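Periplasmic binding protein (Thermotoga lettingae TMO, PDB 4RY8) binds 5-methylthioribose as the solute-binding protein of a sugar transporter, probably delivering it to the membrane permease. Local coordinates at residues 222-232 with 244-253; 133-144 with 197-208. All coordinates share one frame; numbering follows the deposited sequence.

Contact 1 of 2, residues 222-232 with 244-253; sequences SDQFKVYSVDV and NSPWVATVGT. With SR1 (5-S-methyl-5-thio-alpha-D-ribofuranose), chain G.
Ser229 and Thr250 face each other across two parallel strands, their hydroxyls at the centre of a chain of side-chain hydrogen bonds. The indole NE1 of Trp247 donates to Ser229 OG (2.8 Å), which meets the ring at its edge and in its plane; Ser229 OG donates to Thr250 OG1, and Thr250 OG1 donates in turn to the backbone carbonyl Asp231 O (2.5 Å). Thr250 reaches that carbonyl because OG1 lies anti to its backbone N (chi1 -167°). Each buried hydroxyl is thus both acceptor and donor, and the row ties the Trp247 ring to the backbone at Asp231. Along the backbone, Val227 N donates to Pro246 O (2.8 Å) and Val248 N to Val227 O; a beta bulge shifts the register before Ser229 N donates to Ala249 O and Val251 N to Ser229 O. Asp231 N closes the ladder on Val251 O (2.9 Å). The strands belong to the beta-alpha-beta unit 226-230, 234-240, 247-252 of a periplasmic binding protein lobe, whose strand ends supply the sugar site. There the Asp231 carboxylate accepts from two neighbouring hydroxyls of the bound methylthioribose, O2 on OD1 (2.7 Å) and O3 on OD2 (2.5 Å). OD2 also accepts from Asp206 N, and a water bridges OD1 and Thr253 N. A second water links Val232 N with Thr253 O. Val248, the extra residue at the bulge, lays CG2 over one face of the Tyr228 ring as a CH-pi contact, 3.9 Å from the centroid of that ring, while Tyr228 OH bonds to Asp132. Ser245 OG, in an ST turn, accepts from Trp247 N (3.0 Å).

Contact 2 of 2, residues 133-144 with 197-208; sequences FAGNANVIYVNV and EANAVLAMWDEF. With SR1 (5-S-methyl-5-thio-alpha-D-ribofuranose), chain G.
Parallel strands 137-142 and 200-203 pair within a lobe of the binding protein, and the second runs on to the sugar pocket and helix 206-219. At its start Asn199 makes a two-way link with Asn138: its OD1 accepts from Asn138 N (2.9 Å), and its backbone N donates to Asn138 O. Nearer the pocket, Val142 N meets Leu202 O almost straight (2.7 Å, 178°) and Met204 N donates to Val142 O. Ile140 CD1 presses on Ala198 CB (3.4 Å). Phe208 and Val142 lie alongside each other, pointing opposite ways, with Phe208 CB against Val142 CG1, while Phe208 CZ reaches Val144 CG1 (3.6 Å). With CG anti to its backbone N (chi1 172°), Trp205, at the N-cap position of helix 206-219, lays one indole face against C5 of the methylthioribose, and Glu207 CB lies over the other face; Trp205 CD1 comes 3.3 Å from SR1 O3. A serine in its place would probably leave the thioribose C5 without its aromatic platform and open a gap beside Glu207. The sugar thus rests against an aromatic side chain, as is common in periplasmic sugar-binding proteins.

Overall arrangement
Contact 2 closes before contact 1 opens along the chain, with helix 206-219 leading from one to the other. Their centres lie about 10 Å apart, on the same side of the chain's centre and in one mixed sheet, where strands 200-203 and 226-230 are neighbours. Tyr228 N to Val201 O and Tyr228 O to Ala203 N, both probable hydrogen bonds, join them, so the four strands run 137-142, 200-203, 226-230, 247-252 across the sheet. At their C-terminal ends Asp231 packs against Trp205, and both touch the methylthioribose. One lobe therefore presents a polar and an aromatic grip side by side, while Asp103, Gln116 and His79 also bind the sugar.

Contact 1 of 2, residues 222-232 with 244-253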
# COMPACT_ATOMS: atom_id res chain seq x y z
N SER C 222 -3.95 20.50 22.30
CA SER C 222 -4.52 19.29 21.72
C SER C 222 -5.44 19.54 20.53
O SER C 222 -5.56 18.68 19.66
CB SER C 222 -5.23 18.47 22.79
OG SER C 222 -4.28 17.81 23.61
N ASP C 223 -6.11 20.69 20.48
CA ASP C 223 -7.08 20.92 19.41
C ASP C 223 -6.50 21.60 18.18
O ASP C 223 -7.20 21.74 17.19
CB ASP C 223 -8.34 21.64 19.94
CG ASP C 223 -8.12 23.11 20.24
OD1 ASP C 223 -6.97 23.60 20.14
OD2 ASP C 223 -9.11 23.79 20.58
N GLN C 224 -5.23 22.02 18.24
CA GLN C 224 -4.52 22.60 17.10
C GLN C 224 -3.70 21.55 16.33
O GLN C 224 -3.07 21.87 15.31
CB GLN C 224 -3.56 23.68 17.57
CG GLN C 224 -4.20 24.79 18.40
CD GLN C 224 -3.18 25.78 18.94
OE1 GLN C 224 -2.11 25.98 18.36
NE2 GLN C 224 -3.51 26.41 20.07
N PHE C 225 -3.69 20.31 16.82
CA PHE C 225 -2.90 19.25 16.22
C PHE C 225 -3.66 17.95 16.04
O PHE C 225 -4.61 17.64 16.76
CB PHE C 225 -1.68 18.97 17.11
CG PHE C 225 -0.56 19.93 16.90
CD1 PHE C 225 0.34 19.74 15.86
CD2 PHE C 225 -0.38 21.02 17.73
CE1 PHE C 225 1.39 20.62 15.64
CE2 PHE C 225 0.68 21.91 17.51
CZ PHE C 225 1.54 21.72 16.46
N LYS C 226 -3.21 17.19 15.04
CA LYS C 226 -3.65 15.82 14.86
C LYS C 226 -2.40 14.99 14.64
O LYS C 226 -1.54 15.39 13.88
CB LYS C 226 -4.63 15.72 13.70
CG LYS C 226 -6.01 16.27 14.04
CD LYS C 226 -7.04 15.67 13.12
CE LYS C 226 -8.35 16.43 13.17
NZ LYS C 226 -9.35 15.74 12.31
N VAL C 227 -2.28 13.88 15.35
CA VAL C 227 -1.08 13.07 15.32
C VAL C 227 -1.36 11.72 14.71
O VAL C 227 -2.33 11.09 15.06
CB VAL C 227 -0.47 12.88 16.73
CG1 VAL C 227 0.88 12.14 16.63
CG2 VAL C 227 -0.31 14.24 17.41
N TYR C 228 -0.50 11.32 13.78
CA TYR C 228 -0.55 10.06 13.04
C TYR C 228 0.75 9.34 13.36
O TYR C 228 1.83 9.94 13.28
CB TYR C 228 -0.69 10.33 11.52
CG TYR C 228 -1.99 11.10 11.22
CD1 TYR C 228 -2.09 12.47 11.47
CD2 TYR C 228 -3.14 10.45 10.78
CE1 TYR C 228 -3.26 13.18 11.25
CE2 TYR C 228 -4.31 11.16 10.56
CZ TYR C 228 -4.37 12.50 10.81
OH TYR C 228 -5.51 13.20 10.61
N SER C 229 0.66 8.06 13.73
CA SER C 229 1.86 7.28 14.05
C SER C 229 1.85 5.88 13.44
O SER C 229 0.97 5.48 12.69
CB SER C 229 1.99 7.18 15.56
OG SER C 229 0.90 6.34 16.02
N VAL C 230 2.91 5.16 13.76
CA VAL C 230 3.00 3.78 13.53
C VAL C 230 3.11 3.08 14.89
O VAL C 230 3.61 3.67 15.87
CB VAL C 230 4.25 3.51 12.66
CG1 VAL C 230 4.47 2.06 12.38
CG2 VAL C 230 4.12 4.23 11.36
N ASP C 231 2.75 1.80 14.90
CA ASP C 231 2.84 0.90 16.04
C ASP C 231 1.63 1.06 16.94
O ASP C 231 1.00 2.10 16.98
CB ASP C 231 4.13 0.99 16.88
CG ASP C 231 5.39 0.85 16.04
OD1 ASP C 231 5.42 -0.06 15.19
OD2 ASP C 231 6.34 1.66 16.21
N VAL C 232 1.29 -0.03 17.60
CA VAL C 232 0.22 -0.01 18.59
C VAL C 232 0.64 -0.91 19.76
O VAL C 232 1.28 -1.98 19.58
CB VAL C 232 -1.12 -0.38 17.94
CG1 VAL C 232 -1.08 -1.80 17.39
CG2 VAL C 232 -2.29 -0.15 18.90
N ASN C 244 -9.76 14.57 24.64
CA ASN C 244 -9.07 15.60 23.90
C ASN C 244 -7.74 15.15 23.32
O ASN C 244 -7.01 15.99 22.83
CB ASN C 244 -8.82 16.85 24.77
CG ASN C 244 -10.08 17.39 25.40
OD1 ASN C 244 -10.63 16.78 26.32
ND2 ASN C 244 -10.53 18.55 24.94
N SER C 245 -7.42 13.85 23.35
CA SER C 245 -6.16 13.39 22.73
C SER C 245 -6.04 13.89 21.30
O SER C 245 -6.97 13.78 20.52
CB SER C 245 -6.05 11.86 22.73
OG SER C 245 -4.82 11.47 22.11
N PRO C 246 -4.88 14.45 20.93
CA PRO C 246 -4.66 14.75 19.52
C PRO C 246 -4.22 13.51 18.71
O PRO C 246 -4.04 13.60 17.50
CB PRO C 246 -3.50 15.75 19.57
CG PRO C 246 -2.70 15.30 20.75
CD PRO C 246 -3.75 14.84 21.77
N TRP C 247 -4.07 12.36 19.37
CA TRP C 247 -3.57 11.17 18.68
C TRP C 247 -4.70 10.47 17.94
O TRP C 247 -5.51 9.76 18.57
CB TRP C 247 -2.89 10.24 19.68
CG TRP C 247 -1.94 9.20 19.06
CD1 TRP C 247 -1.84 8.83 17.76
CD2 TRP C 247 -1.03 8.39 19.78
NE1 TRP C 247 -0.88 7.85 17.62
CE2 TRP C 247 -0.35 7.58 18.85
CE3 TRP C 247 -0.68 8.31 21.13
CZ2 TRP C 247 0.59 6.65 19.24
CZ3 TRP C 247 0.32 7.41 21.51
CH2 TRP C 247 0.92 6.60 20.58
N VAL C 248 -4.81 10.65 16.63
CA VAL C 248 -6.05 10.21 15.92
C VAL C 248 -6.01 8.85 15.19
O VAL C 248 -7.03 8.19 15.04
CB VAL C 248 -6.64 11.31 15.00
CG1 VAL C 248 -7.05 12.52 15.83
CG2 VAL C 248 -5.69 11.70 13.95
N ALA C 249 -4.83 8.42 14.79
CA ALA C 249 -4.66 7.15 14.13
C ALA C 249 -3.22 6.65 14.22
O ALA C 249 -2.27 7.45 14.32
CB ALA C 249 -5.06 7.26 12.66
N THR C 250 -3.09 5.33 14.23
CA THR C 250 -1.83 4.63 14.08
C THR C 250 -2.07 3.40 13.17
O THR C 250 -3.19 2.87 13.02
CB THR C 250 -1.23 4.20 15.47
OG1 THR C 250 0.14 3.78 15.34
CG2 THR C 250 -2.01 3.06 16.09
N VAL C 251 -0.99 2.99 12.55
CA VAL C 251 -0.96 1.82 11.72
C VAL C 251 0.06 0.85 12.30
O VAL C 251 1.23 1.20 12.54
CB VAL C 251 -0.61 2.27 10.27
CG1 VAL C 251 -0.15 1.10 9.43
CG2 VAL C 251 -1.87 2.95 9.69
N GLY C 252 -0.36 -0.37 12.54
CA GLY C 252 0.58 -1.36 13.08
C GLY C 252 0.17 -2.80 13.14
O GLY C 252 -0.84 -3.20 12.54
N THR C 253 0.98 -3.58 13.87
CA THR C 253 0.83 -5.03 14.02
C THR C 253 0.93 -5.37 15.50
O THR C 253 1.38 -4.57 16.32
CB THR C 253 2.02 -5.81 13.40
OG1 THR C 253 3.22 -5.47 14.11
CG2 THR C 253 2.20 -5.51 11.94
CS SR1 G . 14.11 2.39 15.77
S SR1 G . 13.28 1.41 14.54
C5 SR1 G . 11.67 1.46 15.37
C4 SR1 G . 10.62 0.68 14.58
O4 SR1 G . 11.11 -0.62 14.45
C1 SR1 G . 10.07 -1.59 14.65
O1 SR1 G . 9.90 -2.28 13.45
C2 SR1 G . 8.78 -0.89 15.04
O2 SR1 G . 7.67 -0.95 14.09
C3 SR1 G . 9.26 0.54 15.24
O3 SR1 G . 8.33 1.46 14.70
O HOH W 1 3.74 -1.85 14.19
O HOH W 2 2.56 -4.72 19.58
O HOH W 3 3.16 -2.49 17.12

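Contact 2 of 2, residues 133-144 with 197-208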
# COMPACT_ATOMS: atom_id res chain seq x y z
N PHE C 133 -6.84 15.69 6.09
CA PHE C 133 -6.67 17.11 5.86
C PHE C 133 -7.09 17.58 4.45
O PHE C 133 -6.79 18.72 4.08
CB PHE C 133 -5.19 17.46 6.15
CG PHE C 133 -4.88 17.60 7.60
CD1 PHE C 133 -4.58 16.49 8.37
CD2 PHE C 133 -4.92 18.86 8.21
CE1 PHE C 133 -4.30 16.63 9.72
CE2 PHE C 133 -4.64 19.00 9.54
CZ PHE C 133 -4.34 17.89 10.31
N ALA C 134 -7.81 16.75 3.68
CA ALA C 134 -8.15 17.09 2.28
C ALA C 134 -6.93 17.63 1.52
O ALA C 134 -7.08 18.56 0.76
CB ALA C 134 -9.28 18.09 2.17
N GLY C 135 -5.76 17.05 1.74
CA GLY C 135 -4.52 17.38 1.01
C GLY C 135 -3.85 18.70 1.32
O GLY C 135 -2.90 19.08 0.61
N ASN C 136 -4.32 19.42 2.35
CA ASN C 136 -3.63 20.62 2.89
C ASN C 136 -3.30 20.52 4.39
O ASN C 136 -4.21 20.47 5.25
CB ASN C 136 -4.49 21.86 2.66
CG ASN C 136 -4.67 22.19 1.19
OD1 ASN C 136 -3.72 22.55 0.49
ND2 ASN C 136 -5.88 22.02 0.71
N ALA C 137 -2.01 20.50 4.71
CA ALA C 137 -1.52 20.40 6.08
C ALA C 137 -0.09 20.88 6.17
O ALA C 137 0.68 20.66 5.24
CB ALA C 137 -1.55 18.97 6.57
N ASN C 138 0.27 21.40 7.35
CA ASN C 138 1.65 21.75 7.72
C ASN C 138 2.23 20.73 8.74
O ASN C 138 1.98 20.80 9.94
CB ASN C 138 1.69 23.16 8.31
CG ASN C 138 1.23 24.23 7.33
OD1 ASN C 138 0.55 25.19 7.70
ND2 ASN C 138 1.62 24.08 6.09
N VAL C 139 3.02 19.80 8.25
CA VAL C 139 3.37 18.61 8.99
C VAL C 139 4.73 18.71 9.61
O VAL C 139 5.73 19.03 8.89
CB VAL C 139 3.36 17.37 8.04
CG1 VAL C 139 3.69 16.10 8.81
CG2 VAL C 139 2.01 17.26 7.35
N ILE C 140 4.76 18.41 10.91
CA ILE C 140 6.00 18.04 11.66
C ILE C 140 6.24 16.55 11.53
O ILE C 140 5.48 15.73 12.01
CB ILE C 140 5.97 18.49 13.13
CG1 ILE C 140 5.85 20.04 13.17
CG2 ILE C 140 7.21 17.97 13.88
CD1 ILE C 140 5.48 20.66 14.49
N TYR C 141 7.32 16.20 10.84
CA TYR C 141 7.64 14.80 10.53
C TYR C 141 8.65 14.30 11.56
O TYR C 141 9.75 14.86 11.70
CB TYR C 141 8.29 14.76 9.17
CG TYR C 141 8.73 13.41 8.62
CD1 TYR C 141 7.93 12.27 8.73
CD2 TYR C 141 9.86 13.32 7.85
CE1 TYR C 141 8.34 11.09 8.18
CE2 TYR C 141 10.26 12.13 7.31
CZ TYR C 141 9.48 11.02 7.45
OH TYR C 141 9.86 9.87 6.85
N VAL C 142 8.32 13.21 12.24
CA VAL C 142 9.23 12.67 13.25
C VAL C 142 9.73 11.30 12.80
O VAL C 142 8.99 10.29 12.78
CB VAL C 142 8.62 12.58 14.61
CG1 VAL C 142 9.72 12.44 15.64
CG2 VAL C 142 7.70 13.77 14.91
N ASN C 143 10.99 11.31 12.37
CA ASN C 143 11.63 10.12 11.87
C ASN C 143 13.08 10.42 11.69
O ASN C 143 13.47 11.60 11.72
CB ASN C 143 11.01 9.71 10.52
CG ASN C 143 11.33 8.28 10.12
OD1 ASN C 143 11.71 7.44 10.94
ND2 ASN C 143 11.14 7.99 8.86
N VAL C 144 13.87 9.35 11.55
CA VAL C 144 15.33 9.44 11.41
C VAL C 144 15.83 8.37 10.46
O VAL C 144 15.23 7.30 10.36
CB VAL C 144 16.02 9.23 12.78
CG1 VAL C 144 15.24 9.89 13.88
CG2 VAL C 144 16.17 7.77 13.14
N GLU C 197 2.84 27.49 12.38
CA GLU C 197 1.85 27.14 11.37
C GLU C 197 1.60 25.61 11.33
O GLU C 197 0.66 25.17 10.67
CB GLU C 197 2.27 27.67 9.98
CG GLU C 197 3.30 26.83 9.21
CD GLU C 197 4.77 27.08 9.60
OE1 GLU C 197 5.05 27.72 10.66
OE2 GLU C 197 5.65 26.63 8.83
N ALA C 198 2.40 24.81 12.05
CA ALA C 198 2.31 23.37 11.93
C ALA C 198 0.99 22.93 12.57
O ALA C 198 0.60 23.49 13.59
CB ALA C 198 3.51 22.70 12.59
N ASN C 199 0.27 22.00 11.94
CA ASN C 199 -1.00 21.50 12.51
C ASN C 199 -1.15 19.96 12.44
O ASN C 199 -2.20 19.41 12.77
CB ASN C 199 -2.20 22.17 11.83
CG ASN C 199 -2.23 21.93 10.32
OD1 ASN C 199 -1.32 21.34 9.73
ND2 ASN C 199 -3.25 22.45 9.68
N ALA C 200 -0.11 19.25 12.02
CA ALA C 200 -0.16 17.78 12.07
C ALA C 200 1.19 17.23 12.42
O ALA C 200 2.20 17.84 12.12
CB ALA C 200 -0.63 17.20 10.75
N VAL C 201 1.18 16.05 13.03
CA VAL C 201 2.40 15.28 13.28
C VAL C 201 2.30 13.89 12.66
O VAL C 201 1.31 13.18 12.81
CB VAL C 201 2.68 15.12 14.79
CG1 VAL C 201 3.94 14.27 15.03
CG2 VAL C 201 2.75 16.48 15.45
N LEU C 202 3.36 13.50 11.98
CA LEU C 202 3.50 12.18 11.44
C LEU C 202 4.79 11.59 12.02
O LEU C 202 5.91 12.04 11.74
CB LEU C 202 3.54 12.24 9.92
CG LEU C 202 3.78 10.93 9.20
CD1 LEU C 202 2.57 10.02 9.38
CD2 LEU C 202 4.07 11.21 7.72
N ALA C 203 4.62 10.58 12.83
CA ALA C 203 5.68 10.00 13.64
C ALA C 203 5.77 8.53 13.34
O ALA C 203 4.83 7.76 13.57
CB ALA C 203 5.40 10.20 15.11
N MET C 204 6.92 8.12 12.84
CA MET C 204 7.08 6.79 12.25
C MET C 204 7.51 5.66 13.25
O MET C 204 7.85 4.59 12.84
CB MET C 204 8.04 6.93 11.04
CG MET C 204 7.45 7.67 9.80
SD MET C 204 5.78 7.03 9.30
CE MET C 204 5.68 7.70 7.65
N TRP C 205 7.48 5.93 14.55
CA TRP C 205 7.64 4.88 15.61
C TRP C 205 6.79 5.31 16.80
O TRP C 205 6.75 6.51 17.06
CB TRP C 205 9.16 4.78 15.95
CG TRP C 205 9.54 3.92 17.12
CD1 TRP C 205 8.88 2.84 17.63
CD2 TRP C 205 10.71 4.06 17.89
NE1 TRP C 205 9.56 2.31 18.68
CE2 TRP C 205 10.70 3.04 18.87
CE3 TRP C 205 11.78 4.96 17.86
CZ2 TRP C 205 11.71 2.91 19.81
CZ3 TRP C 205 12.76 4.83 18.79
CH2 TRP C 205 12.75 3.82 19.74
N ASP C 206 6.06 4.42 17.53
CA ASP C 206 5.24 4.91 18.61
C ASP C 206 5.99 5.65 19.72
O ASP C 206 5.40 6.50 20.38
CB ASP C 206 4.23 3.84 19.21
CG ASP C 206 4.92 2.62 19.84
OD1 ASP C 206 6.16 2.48 19.78
OD2 ASP C 206 4.20 1.77 20.45
N GLU C 207 7.28 5.39 19.92
CA GLU C 207 8.07 6.15 20.90
C GLU C 207 8.27 7.64 20.50
O GLU C 207 8.25 8.54 21.36
CB GLU C 207 9.42 5.47 21.16
CG GLU C 207 9.29 4.13 21.86
CD GLU C 207 8.64 4.24 23.23
OE1 GLU C 207 9.08 5.07 24.07
OE2 GLU C 207 7.70 3.47 23.50
N PHE C 208 8.38 7.89 19.22
CA PHE C 208 8.43 9.26 18.71
C PHE C 208 7.04 9.90 18.96
O PHE C 208 6.92 11.01 19.46
CB PHE C 208 8.67 9.29 17.20
CG PHE C 208 10.07 8.92 16.73
CD1 PHE C 208 11.23 9.26 17.42
CD2 PHE C 208 10.19 8.34 15.49
CE1 PHE C 208 12.46 8.91 16.90
CE2 PHE C 208 11.42 8.00 14.96
CZ PHE C 208 12.55 8.30 15.66
CS SR1 G . 14.11 2.39 15.77
S SR1 G . 13.28 1.41 14.54
C5 SR1 G . 11.67 1.46 15.37
C4 SR1 G . 10.62 0.68 14.58
O4 SR1 G . 11.11 -0.62 14.45
C1 SR1 G . 10.07 -1.59 14.65
O1 SR1 G . 9.90 -2.28 13.45
C2 SR1 G . 8.78 -0.89 15.04
O2 SR1 G . 7.67 -0.95 14.09
C3 SR1 G . 9.26 0.54 15.24
O3 SR1 G . 8.33 1.46 14.70
O HOH W 4 -4.23 22.73 6.82